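Local coordinates for NO-binding heme-dependent sensor protein (Shewanella oneidensis, PDB 4U9B), which binds heme and nitric oxide and probably acts as an H-NOX gas sensor, at residues A[79-84]-A[108-113]; A[85-90]-A[103-108]; A[161-164]-A[170-173]. One frame throughout, in Å; residues are numbered along the deposited sequence.

Contacts 1 and 2 lie side by side, their centres about 8 Å apart, and both draw on helix 98-109. They share Lys108, and they touch where Val84 CG2 meets Glu105 CB and where Pro113 packs on Val106 and Asn107. Both also reach the heme: contact 1 through His81, Tyr110 and Pro113, contact 2 through Val85 and Val106. Contact 2 also holds His103, the axial ligand of the heme iron in another structure of this protein. Contact 3 is a separate zinc site on the other side of the chain's centre from contact 1. Its centre is about 27 Å from that of contact 1 and about 25 Å from that of contact 2.

Contact 1: A[79-84]-A[108-113]; sequences SRHTDV and KLYHEP. With HEM (protoporphyrin IX containing Fe), chain B.
His81 and Leu109 form the closest backbone approach, with their CA atoms 9.5 Å apart, so side chains must bridge the gap. His81 is the first residue to leave helix 62-80 and also the N-cap residue of helix 82-85. Tyr110 is likewise the first residue to leave helical geometry after helix 98-109. The polar link is a hydrogen bond between His81 NE2 and Tyr110 OH, 2.6 Å long. Its angle is 154°, and either atom could be the donor. The two side chains come from opposite directions. The hydroxyl lies in the plane of the His81 ring, at its edge, and NE2 in turn lies at the edge of the Tyr110 ring. The rings meet rim to rim with their planes turned by 69°, and neither sits over the other. In His81 the ring carbon CG is beside the backbone N and anti to the carbonyl carbon (chi1 -62°), which sends the ring toward 108-113. Leu109 slides past the imidazole, and its CD1 comes 3.6 Å from His81 ND1. Val84 CG2 adds an apolar touch to the same CD1 methyl at 4.3 Å. The heme lies against both aromatic residues. His81 CD2 is 3.4 Å from HEM CBC, a vinyl carbon. The HEM CMD methyl sits over one face of Tyr110, 3.8 Å from its CE1. Pro113 lies near a propionate, its carbonyl carbon C 3.5 Å from HEM O2D. Ile4 of helix 3-17 packs on both His81 and Tyr110. The arrangement is part of the heme pocket of an H-NOX fold, where the junction after helix 62-80 and the end of helix 98-109 together line one edge of the porphyrin.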
loop_
_atom_site.group_PDB
_atom_site.type_symbol
_atom_site.label_atom_id
_atom_site.label_comp_id
_atom_site.label_asym_id
_atom_site.label_seq_id
_atom_site.Cartn_x
_atom_site.Cartn_y
_atom_site.Cartn_z
ATOM N N SER A 79 11.610 -2.179 -5.353
ATOM C CA SER A 79 12.329 -2.544 -6.571
ATOM C C SER A 79 12.465 -1.373 -7.539
ATOM O O SER A 79 13.502 -1.204 -8.182
ATOM C CB SER A 79 11.623 -3.703 -7.274
ATOM O OG SER A 79 11.881 -4.930 -6.615
ATOM N N ARG A 80 11.408 -0.574 -7.642
ATOM C CA ARG A 80 11.372 0.545 -8.577
ATOM C C ARG A 80 12.024 1.801 -7.996
ATOM O O ARG A 80 12.440 2.688 -8.743
ATOM C CB ARG A 80 9.924 0.838 -8.986
ATOM C CG ARG A 80 9.288 -0.253 -9.848
ATOM C CD ARG A 80 7.770 -0.118 -9.885
ATOM N NE ARG A 80 7.137 -1.022 -10.847
ATOM C CZ ARG A 80 6.946 -2.324 -10.648
ATOM N NH1 ARG A 80 7.354 -2.901 -9.526
ATOM N NH2 ARG A 80 6.351 -3.056 -11.582
ATOM N N HIS A 81 12.116 1.872 -6.671
ATOM C CA HIS A 81 12.712 3.027 -5.999
ATOM C C HIS A 81 13.717 2.587 -4.940
ATOM O O HIS A 81 13.580 2.924 -3.765
ATOM C CB HIS A 81 11.624 3.896 -5.362
ATOM C CG HIS A 81 10.657 4.472 -6.350
ATOM N ND1 HIS A 81 11.028 5.398 -7.299
ATOM C CD2 HIS A 81 9.335 4.247 -6.536
ATOM C CE1 HIS A 81 9.974 5.721 -8.030
ATOM N NE2 HIS A 81 8.936 5.037 -7.587
ATOM N N THR A 82 14.734 1.845 -5.366
ATOM C CA THR A 82 15.702 1.272 -4.438
ATOM C C THR A 82 16.449 2.347 -3.652
ATOM O O THR A 82 16.756 2.156 -2.475
ATOM C CB THR A 82 16.726 0.391 -5.173
ATOM O OG1 THR A 82 17.457 1.186 -6.116
ATOM C CG2 THR A 82 16.027 -0.748 -5.904
ATOM N N ASP A 83 16.733 3.475 -4.299
ATOM C CA ASP A 83 17.448 4.576 -3.652
ATOM C C ASP A 83 16.712 5.072 -2.412
ATOM O O ASP A 83 17.335 5.433 -1.414
ATOM C CB ASP A 83 17.646 5.743 -4.628
ATOM C CG ASP A 83 18.941 5.639 -5.420
ATOM O OD1 ASP A 83 19.513 4.533 -5.508
ATOM O OD2 ASP A 83 19.385 6.676 -5.958
ATOM N N VAL A 84 15.386 5.091 -2.478
ATOM C CA VAL A 84 14.576 5.571 -1.365
ATOM C C VAL A 84 14.645 4.605 -0.186
ATOM O O VAL A 84 14.906 5.013 0.946
ATOM C CB VAL A 84 13.105 5.767 -1.788
ATOM C CG1 VAL A 84 12.241 6.161 -0.593
ATOM C CG2 VAL A 84 13.011 6.822 -2.881
ATOM N N LYS A 108 9.245 14.388 -4.906
ATOM C CA LYS A 108 10.348 14.753 -5.786
ATOM C C LYS A 108 10.288 13.960 -7.089
ATOM O O LYS A 108 10.642 14.469 -8.152
ATOM C CB LYS A 108 11.693 14.520 -5.090
ATOM C CG LYS A 108 12.068 15.599 -4.085
ATOM C CD LYS A 108 13.158 15.141 -3.113
ATOM C CE LYS A 108 14.408 14.645 -3.825
ATOM N NZ LYS A 108 15.440 14.171 -2.860
ATOM N N LEU A 109 9.824 12.715 -7.001
ATOM C CA LEU A 109 9.846 11.801 -8.143
ATOM C C LEU A 109 8.552 11.791 -8.956
ATOM O O LEU A 109 8.545 11.344 -10.105
ATOM C CB LEU A 109 10.140 10.381 -7.664
ATOM C CG LEU A 109 11.529 10.120 -7.088
ATOM C CD1 LEU A 109 11.537 8.786 -6.362
ATOM C CD2 LEU A 109 12.581 10.136 -8.182
ATOM N N TYR A 110 7.465 12.272 -8.360
ATOM C CA TYR A 110 6.147 12.219 -8.994
ATOM C C TYR A 110 5.491 13.592 -9.039
ATOM O O TYR A 110 5.679 14.415 -8.140
ATOM C CB TYR A 110 5.231 11.238 -8.251
ATOM C CG TYR A 110 5.642 9.788 -8.384
ATOM C CD1 TYR A 110 6.569 9.225 -7.517
ATOM C CD2 TYR A 110 5.102 8.984 -9.378
ATOM C CE1 TYR A 110 6.947 7.901 -7.637
ATOM C CE2 TYR A 110 5.472 7.661 -9.506
ATOM C CZ TYR A 110 6.397 7.124 -8.634
ATOM O OH TYR A 110 6.771 5.807 -8.761
ATOM N N HIS A 111 4.714 13.830 -10.091
ATOM C CA HIS A 111 3.935 15.053 -10.201
ATOM C C HIS A 111 2.615 14.912 -9.457
ATOM O O HIS A 111 1.780 14.073 -9.808
ATOM C CB HIS A 111 3.669 15.404 -11.664
ATOM C CG HIS A 111 2.889 16.670 -11.843
ATOM N ND1 HIS A 111 3.408 17.911 -11.541
ATOM C CD2 HIS A 111 1.624 16.885 -12.275
ATOM C CE1 HIS A 111 2.498 18.837 -11.789
ATOM N NE2 HIS A 111 1.407 18.241 -12.234
ATOM N N GLU A 112 2.445 15.733 -8.424
ATOM C CA GLU A 112 1.199 15.804 -7.663
ATOM C C GLU A 112 0.674 14.430 -7.245
ATOM O O GLU A 112 -0.436 14.042 -7.616
ATOM C CB GLU A 112 0.135 16.543 -8.476
ATOM C CG GLU A 112 0.436 18.021 -8.668
ATOM C CD GLU A 112 -0.699 18.774 -9.338
ATOM O OE1 GLU A 112 -1.651 18.121 -9.818
ATOM O OE2 GLU A 112 -0.642 20.021 -9.380
ATOM N N PRO A 113 1.468 13.692 -6.458
ATOM C CA PRO A 113 1.025 12.387 -5.963
ATOM C C PRO A 113 -0.073 12.543 -4.922
ATOM O O PRO A 113 -0.193 13.618 -4.334
ATOM C CB PRO A 113 2.295 11.800 -5.345
ATOM C CG PRO A 113 3.057 12.995 -4.883
ATOM C CD PRO A 113 2.768 14.087 -5.886
HETATM C CHA HEM B . 0.690 5.229 -1.795
HETATM C CHB HEM B . 1.519 3.728 2.731
HETATM C CHC HEM B . 6.133 2.830 1.638
HETATM C CHD HEM B . 5.555 5.415 -2.424
HETATM C C1A HEM B . 0.493 4.722 -0.534
HETATM C C2A HEM B . -0.759 4.241 0.013
HETATM C C3A HEM B . -0.520 3.826 1.261
HETATM C C4A HEM B . 0.882 4.029 1.549
HETATM C CMA HEM B . -1.536 3.227 2.249
HETATM C CAA HEM B . -2.125 4.212 -0.713
HETATM C CBA HEM B . -2.672 5.627 -0.910
HETATM C CGA HEM B . -3.480 6.123 0.269
HETATM O O1A HEM B . -3.999 7.271 0.192
HETATM O O2A HEM B . -3.621 5.397 1.288
HETATM C C1B HEM B . 2.819 3.299 2.827
HETATM C C2B HEM B . 3.401 2.600 3.951
HETATM C C3B HEM B . 4.693 2.358 3.656
HETATM C C4B HEM B . 4.942 2.881 2.325
HETATM C CMB HEM B . 2.595 2.272 5.228
HETATM C CAB HEM B . 5.789 1.635 4.475
HETATM C CBB HEM B . 5.530 0.795 5.482
HETATM C C1C HEM B . 6.389 3.459 0.437
HETATM C C2C HEM B . 7.658 3.466 -0.256
HETATM C C3C HEM B . 7.530 4.184 -1.378
HETATM C C4C HEM B . 6.152 4.654 -1.442
HETATM C CMC HEM B . 8.933 2.760 0.248
HETATM C CAC HEM B . 8.688 4.407 -2.386
HETATM C CBC HEM B . 8.647 5.316 -3.366
HETATM C C1D HEM B . 4.204 5.510 -2.673
HETATM C C2D HEM B . 3.638 5.953 -3.925
HETATM C C3D HEM B . 2.125 5.895 -3.729
HETATM C C4D HEM B . 1.921 5.427 -2.380
HETATM C CMD HEM B . 4.395 6.381 -5.197
HETATM C CAD HEM B . 1.036 6.254 -4.754
HETATM C CBD HEM B . 0.668 7.731 -4.638
HETATM C CGD HEM B . -0.404 8.042 -5.648
HETATM O O1D HEM B . -1.081 7.084 -6.096
HETATM O O2D HEM B . -0.587 9.238 -6.004
HETATM N NA HEM B . 1.478 4.571 0.429
HETATM N NB HEM B . 3.779 3.451 1.853
HETATM N NC HEM B . 5.493 4.195 -0.316
HETATM N ND HEM B . 3.165 5.211 -1.790
HETATM FE FE HEM B . 3.502 4.546 0.122
#

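Contact 2: A[85-90]-A[103-108]; sequences VDKFDD and HLEVNK. With HEM (protoporphyrin IX containing Fe), chain B.
Lys87 and Glu105 carry the contact from CA atoms 10.7 Å apart, the first in a type I beta turn from Val85 to Phe88, the second on helix 98-109. Their side chains approach from opposite directions. Lys87 is extended beyond CG, which brings its amine to the helix. Lys87 NZ donates to Glu105 OE2 in a salt bridge modelled at 2.5 Å, so short that the exact length is doubtful. The Glu105 chain is bent at chi2 (-56°), and its carboxylate stands out from the helix, where Lys108 NZ, one turn on, meets Glu105 OE1 at 2.8 Å. It comes on the syn side, 19° out of the carboxylate plane. The carboxylate thus sits between two lysines, and their positive charges would be expected to favour its ionised form. On the heme side, Val106 CG2 packs against the meso carbon HEM CHD at 3.4 Å, and Val85 CG2 approaches the HEM CMC methyl at 3.9 Å. Asn107 ND2 donates to His103 O from above the carbonyl plane, while Asn107 N bonds the same oxygen from the opposite face. Asn107 ND2 also lies over one face of the His103 ring, offset toward its rim. His103 is the axial iron ligand in another structure of this protein, yet here its NE2 lies 10.4 Å from HEM FE. That distance fits a broken iron-histidine bond in the nitric oxide complex. A salt-bridge network of Lys87, Glu105 and Lys108 thus ties the turn to the histidine-bearing helix of the H-NOX heme pocket.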
loop_
_atom_site.group_PDB
_atom_site.type_symbol
_atom_site.label_atom_id
_atom_site.label_comp_id
_atom_site.label_asym_id
_atom_site.label_seq_id
_atom_site.Cartn_x
_atom_site.Cartn_y
_atom_site.Cartn_z
ATOM N N VAL A 85 14.412 3.326 -0.455
ATOM C CA VAL A 85 14.387 2.319 0.599
ATOM C C VAL A 85 15.776 2.122 1.206
ATOM O O VAL A 85 15.901 1.877 2.404
ATOM C CB VAL A 85 13.854 0.973 0.072
ATOM C CG1 VAL A 85 13.837 -0.078 1.177
ATOM C CG2 VAL A 85 12.455 1.149 -0.494
ATOM N N ASP A 86 16.814 2.237 0.379
ATOM C CA ASP A 86 18.193 2.071 0.842
ATOM C C ASP A 86 18.587 3.104 1.898
ATOM O O ASP A 86 19.607 2.954 2.571
ATOM C CB ASP A 86 19.171 2.159 -0.335
ATOM C CG ASP A 86 19.145 0.924 -1.220
ATOM O OD1 ASP A 86 18.582 -0.110 -0.804
ATOM O OD2 ASP A 86 19.703 0.989 -2.336
ATOM N N LYS A 87 17.788 4.155 2.038
ATOM C CA LYS A 87 18.062 5.192 3.027
ATOM C C LYS A 87 17.895 4.700 4.464
ATOM O O LYS A 87 18.339 5.362 5.403
ATOM C CB LYS A 87 17.144 6.395 2.805
ATOM C CG LYS A 87 17.466 7.217 1.573
ATOM C CD LYS A 87 16.583 8.448 1.511
ATOM C CE LYS A 87 17.138 9.492 0.563
ATOM N NZ LYS A 87 16.432 10.789 0.734
ATOM N N PHE A 88 17.261 3.542 4.629
ATOM C CA PHE A 88 16.889 3.043 5.953
ATOM C C PHE A 88 17.645 1.776 6.331
ATOM O O PHE A 88 17.706 0.821 5.554
ATOM C CB PHE A 88 15.385 2.791 6.006
ATOM C CG PHE A 88 14.567 4.000 5.670
ATOM C CD1 PHE A 88 14.451 5.042 6.574
ATOM C CD2 PHE A 88 13.927 4.102 4.446
ATOM C CE1 PHE A 88 13.705 6.161 6.269
ATOM C CE2 PHE A 88 13.177 5.219 4.135
ATOM C CZ PHE A 88 13.066 6.250 5.048
ATOM N N ASP A 89 18.209 1.777 7.536
ATOM C CA ASP A 89 19.014 0.663 8.028
ATOM C C ASP A 89 18.175 -0.427 8.688
ATOM O O ASP A 89 18.627 -1.566 8.824
ATOM C CB ASP A 89 20.057 1.171 9.027
ATOM C CG ASP A 89 21.192 1.921 8.358
ATOM O OD1 ASP A 89 21.710 1.430 7.332
ATOM O OD2 ASP A 89 21.568 3.002 8.859
ATOM N N ASP A 90 16.961 -0.080 9.105
ATOM C CA ASP A 90 16.104 -1.028 9.808
ATOM C C ASP A 90 14.627 -0.672 9.679
ATOM O O ASP A 90 14.272 0.397 9.181
ATOM C CB ASP A 90 16.498 -1.098 11.286
ATOM C CG ASP A 90 16.574 0.269 11.939
ATOM O OD1 ASP A 90 15.583 1.024 11.874
ATOM O OD2 ASP A 90 17.633 0.593 12.517
ATOM N N HIS A 103 7.554 10.613 2.010
ATOM C CA HIS A 103 6.677 11.655 1.475
ATOM C C HIS A 103 7.465 12.611 0.583
ATOM O O HIS A 103 7.035 12.941 -0.524
ATOM C CB HIS A 103 6.008 12.423 2.618
ATOM C CG HIS A 103 4.853 13.278 2.187
ATOM N ND1 HIS A 103 3.555 12.818 2.168
ATOM C CD2 HIS A 103 4.804 14.567 1.773
ATOM C CE1 HIS A 103 2.753 13.784 1.754
ATOM N NE2 HIS A 103 3.485 14.853 1.507
ATOM N N LEU A 104 8.629 13.035 1.068
ATOM C CA LEU A 104 9.486 13.947 0.321
ATOM C C LEU A 104 9.955 13.343 -0.993
ATOM O O LEU A 104 9.832 13.965 -2.050
ATOM C CB LEU A 104 10.710 14.342 1.154
ATOM C CG LEU A 104 11.700 15.253 0.422
ATOM C CD1 LEU A 104 11.101 16.632 0.237
ATOM C CD2 LEU A 104 13.018 15.331 1.147
ATOM N N GLU A 105 10.520 12.143 -0.921
ATOM C CA GLU A 105 11.114 11.522 -2.099
ATOM C C GLU A 105 10.060 11.202 -3.154
ATOM O O GLU A 105 10.340 11.263 -4.350
ATOM C CB GLU A 105 11.880 10.253 -1.709
ATOM C CG GLU A 105 13.046 10.486 -0.742
ATOM C CD GLU A 105 14.066 11.491 -1.257
ATOM O OE1 GLU A 105 14.197 11.639 -2.489
ATOM O OE2 GLU A 105 14.737 12.133 -0.422
ATOM N N VAL A 106 8.850 10.863 -2.722
ATOM C CA VAL A 106 7.769 10.604 -3.670
ATOM C C VAL A 106 7.360 11.896 -4.367
ATOM O O VAL A 106 7.090 11.899 -5.562
ATOM C CB VAL A 106 6.535 9.975 -2.986
ATOM C CG1 VAL A 106 5.337 9.928 -3.943
ATOM C CG2 VAL A 106 6.864 8.572 -2.494
ATOM N N ASN A 107 7.310 12.996 -3.622
ATOM C CA ASN A 107 6.925 14.275 -4.208
ATOM C C ASN A 107 8.012 14.838 -5.116
ATOM O O ASN A 107 7.738 15.661 -5.994
ATOM C CB ASN A 107 6.581 15.282 -3.110
ATOM C CG ASN A 107 5.123 15.209 -2.698
ATOM O OD1 ASN A 107 4.250 15.750 -3.375
ATOM N ND2 ASN A 107 4.852 14.531 -1.591
ATOM N N LYS A 108 9.245 14.388 -4.906
ATOM C CA LYS A 108 10.348 14.753 -5.786
ATOM C C LYS A 108 10.288 13.960 -7.089
ATOM O O LYS A 108 10.642 14.469 -8.152
ATOM C CB LYS A 108 11.693 14.520 -5.090
ATOM C CG LYS A 108 12.068 15.599 -4.085
ATOM C CD LYS A 108 13.158 15.141 -3.113
ATOM C CE LYS A 108 14.408 14.645 -3.825
ATOM N NZ LYS A 108 15.440 14.171 -2.860
HETATM C CHA HEM B . 0.690 5.229 -1.795
HETATM C CHB HEM B . 1.519 3.728 2.731
HETATM C CHC HEM B . 6.133 2.830 1.638
HETATM C CHD HEM B . 5.555 5.415 -2.424
HETATM C C1A HEM B . 0.493 4.722 -0.534
HETATM C C2A HEM B . -0.759 4.241 0.013
HETATM C C3A HEM B . -0.520 3.826 1.261
HETATM C C4A HEM B . 0.882 4.029 1.549
HETATM C CMA HEM B . -1.536 3.227 2.249
HETATM C CAA HEM B . -2.125 4.212 -0.713
HETATM C CBA HEM B . -2.672 5.627 -0.910
HETATM C CGA HEM B . -3.480 6.123 0.269
HETATM O O1A HEM B . -3.999 7.271 0.192
HETATM O O2A HEM B . -3.621 5.397 1.288
HETATM C C1B HEM B . 2.819 3.299 2.827
HETATM C C2B HEM B . 3.401 2.600 3.951
HETATM C C3B HEM B . 4.693 2.358 3.656
HETATM C C4B HEM B . 4.942 2.881 2.325
HETATM C CMB HEM B . 2.595 2.272 5.228
HETATM C CAB HEM B . 5.789 1.635 4.475
HETATM C CBB HEM B . 5.530 0.795 5.482
HETATM C C1C HEM B . 6.389 3.459 0.437
HETATM C C2C HEM B . 7.658 3.466 -0.256
HETATM C C3C HEM B . 7.530 4.184 -1.378
HETATM C C4C HEM B . 6.152 4.654 -1.442
HETATM C CMC HEM B . 8.933 2.760 0.248
HETATM C CAC HEM B . 8.688 4.407 -2.386
HETATM C CBC HEM B . 8.647 5.316 -3.366
HETATM C C1D HEM B . 4.204 5.510 -2.673
HETATM C C2D HEM B . 3.638 5.953 -3.925
HETATM C C3D HEM B . 2.125 5.895 -3.729
HETATM C C4D HEM B . 1.921 5.427 -2.380
HETATM C CMD HEM B . 4.395 6.381 -5.197
HETATM C CAD HEM B . 1.036 6.254 -4.754
HETATM C CBD HEM B . 0.668 7.731 -4.638
HETATM C CGD HEM B . -0.404 8.042 -5.648
HETATM O O1D HEM B . -1.081 7.084 -6.096
HETATM O O2D HEM B . -0.587 9.238 -6.004
HETATM N NA HEM B . 1.478 4.571 0.429
HETATM N NB HEM B . 3.779 3.451 1.853
HETATM N NC HEM B . 5.493 4.195 -0.316
HETATM N ND HEM B . 3.165 5.211 -1.790
HETATM FE FE HEM B . 3.502 4.546 0.122
#

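Contact 3: A[161-164]-A[170-173]; sequences HDTC and DHCM. With ZN (zinc ion), chain D.
His161, Cys164 and Cys172 come together on a zinc ion. His161 NE2 binds the metal at 2.1 Å, while Cys164 SG and Cys172 SG each bind it at 2.3 Å. In Cys164 the sulfur is anti to the backbone N (chi1 -173°), whereas in Cys172 it sits beside the backbone N, and these two settings let both sulfurs meet on the zinc. Glu143 fixes the His161 ring by bonding its ND1. Between the backbones, Met173 N donates to Thr163 O at 3.0 Å. One water joins Asp162 N to Met173 O. Thr163 CG2 lies over one face of the His171 ring, 4.2 Å from its centroid, in a CH-pi contact. That ring is steadied by His171 ND1 donating to Asp170 OD1 at 2.6 Å, nearly straight at 175° and in the ring plane. At the ring's edge, a second water links His171 NE2 to Thr163 OG1. With an alanine here in place of His171 the ring is gone, which would probably leave a gap beside the Thr163 methyl and Asp170 OD1 without its N-H partner. The site closes the end of the hairpin of strands 156-163 and 172-179. Cys139, at the start of helix 139-152, completes the zinc site, and strand 128-133 lines the other side of strand 172-179.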
loop_
_atom_site.group_PDB
_atom_site.type_symbol
_atom_site.label_atom_id
_atom_site.label_comp_id
_atom_site.label_asym_id
_atom_site.label_seq_id
_atom_site.Cartn_x
_atom_site.Cartn_y
_atom_site.Cartn_z
ATOM N N HIS A 161 -4.864 -2.757 15.239
ATOM C CA HIS A 161 -5.530 -1.780 14.393
ATOM C C HIS A 161 -6.907 -1.520 15.004
ATOM O O HIS A 161 -7.936 -1.846 14.412
ATOM C CB HIS A 161 -5.605 -2.332 12.963
ATOM C CG HIS A 161 -6.113 -1.366 11.937
ATOM N ND1 HIS A 161 -5.887 -1.546 10.589
ATOM C CD2 HIS A 161 -6.852 -0.237 12.047
ATOM C CE1 HIS A 161 -6.456 -0.564 9.913
ATOM N NE2 HIS A 161 -7.050 0.243 10.774
ATOM N N ASP A 162 -6.909 -0.935 16.203
ATOM C CA ASP A 162 -8.101 -0.895 17.051
ATOM C C ASP A 162 -8.927 0.385 16.905
ATOM O O ASP A 162 -10.035 0.477 17.436
ATOM C CB ASP A 162 -7.705 -1.078 18.519
ATOM C CG ASP A 162 -7.109 -2.448 18.799
ATOM O OD1 ASP A 162 -7.499 -3.425 18.124
ATOM O OD2 ASP A 162 -6.250 -2.551 19.698
ATOM N N THR A 163 -8.375 1.375 16.214
ATOM C CA THR A 163 -9.149 2.516 15.736
ATOM C C THR A 163 -9.098 2.458 14.219
ATOM O O THR A 163 -8.021 2.279 13.649
ATOM C CB THR A 163 -8.592 3.863 16.239
ATOM O OG1 THR A 163 -8.513 3.851 17.669
ATOM C CG2 THR A 163 -9.484 5.021 15.792
ATOM N N CYS A 164 -10.251 2.588 13.566
ATOM C CA CYS A 164 -10.309 2.428 12.117
ATOM C C CYS A 164 -11.397 3.271 11.468
ATOM O O CYS A 164 -12.515 3.374 11.975
ATOM C CB CYS A 164 -10.525 0.958 11.757
ATOM S SG CYS A 164 -10.421 0.618 9.987
ATOM N N ASP A 170 -12.251 9.072 12.152
ATOM C CA ASP A 170 -11.683 9.953 11.130
ATOM C C ASP A 170 -10.220 9.613 10.857
ATOM O O ASP A 170 -9.531 10.320 10.120
ATOM C CB ASP A 170 -11.825 11.427 11.535
ATOM C CG ASP A 170 -11.068 11.779 12.808
ATOM O OD1 ASP A 170 -10.261 10.962 13.297
ATOM O OD2 ASP A 170 -11.280 12.900 13.317
ATOM N N HIS A 171 -9.755 8.519 11.450
ATOM C CA HIS A 171 -8.382 8.065 11.277
ATOM C C HIS A 171 -8.260 6.624 11.741
ATOM O O HIS A 171 -9.149 6.105 12.421
ATOM C CB HIS A 171 -7.409 8.944 12.069
ATOM C CG HIS A 171 -7.510 8.762 13.552
ATOM N ND1 HIS A 171 -8.459 9.405 14.316
ATOM C CD2 HIS A 171 -6.789 8.000 14.408
ATOM C CE1 HIS A 171 -8.314 9.051 15.582
ATOM N NE2 HIS A 171 -7.310 8.198 15.664
ATOM N N CYS A 172 -7.156 5.985 11.367
ATOM C CA CYS A 172 -6.800 4.676 11.898
ATOM C C CYS A 172 -5.573 4.810 12.779
ATOM O O CYS A 172 -4.736 5.687 12.565
ATOM C CB CYS A 172 -6.516 3.676 10.780
ATOM S SG CYS A 172 -7.827 3.514 9.566
ATOM N N MET A 173 -5.479 3.926 13.762
ATOM C CA MET A 173 -4.316 3.840 14.630
ATOM C C MET A 173 -3.762 2.427 14.569
ATOM O O MET A 173 -4.409 1.475 15.008
ATOM C CB MET A 173 -4.679 4.212 16.067
ATOM C CG MET A 173 -3.486 4.303 17.003
ATOM S SD MET A 173 -2.211 5.449 16.424
ATOM C CE MET A 173 -3.169 6.948 16.237
HETATM ZN ZN ZN D . -8.334 1.266 9.424
HETATM O O HOH W 1 -4.681 0.333 17.429
HETATM O O HOH W 2 -7.271 6.852 18.085
#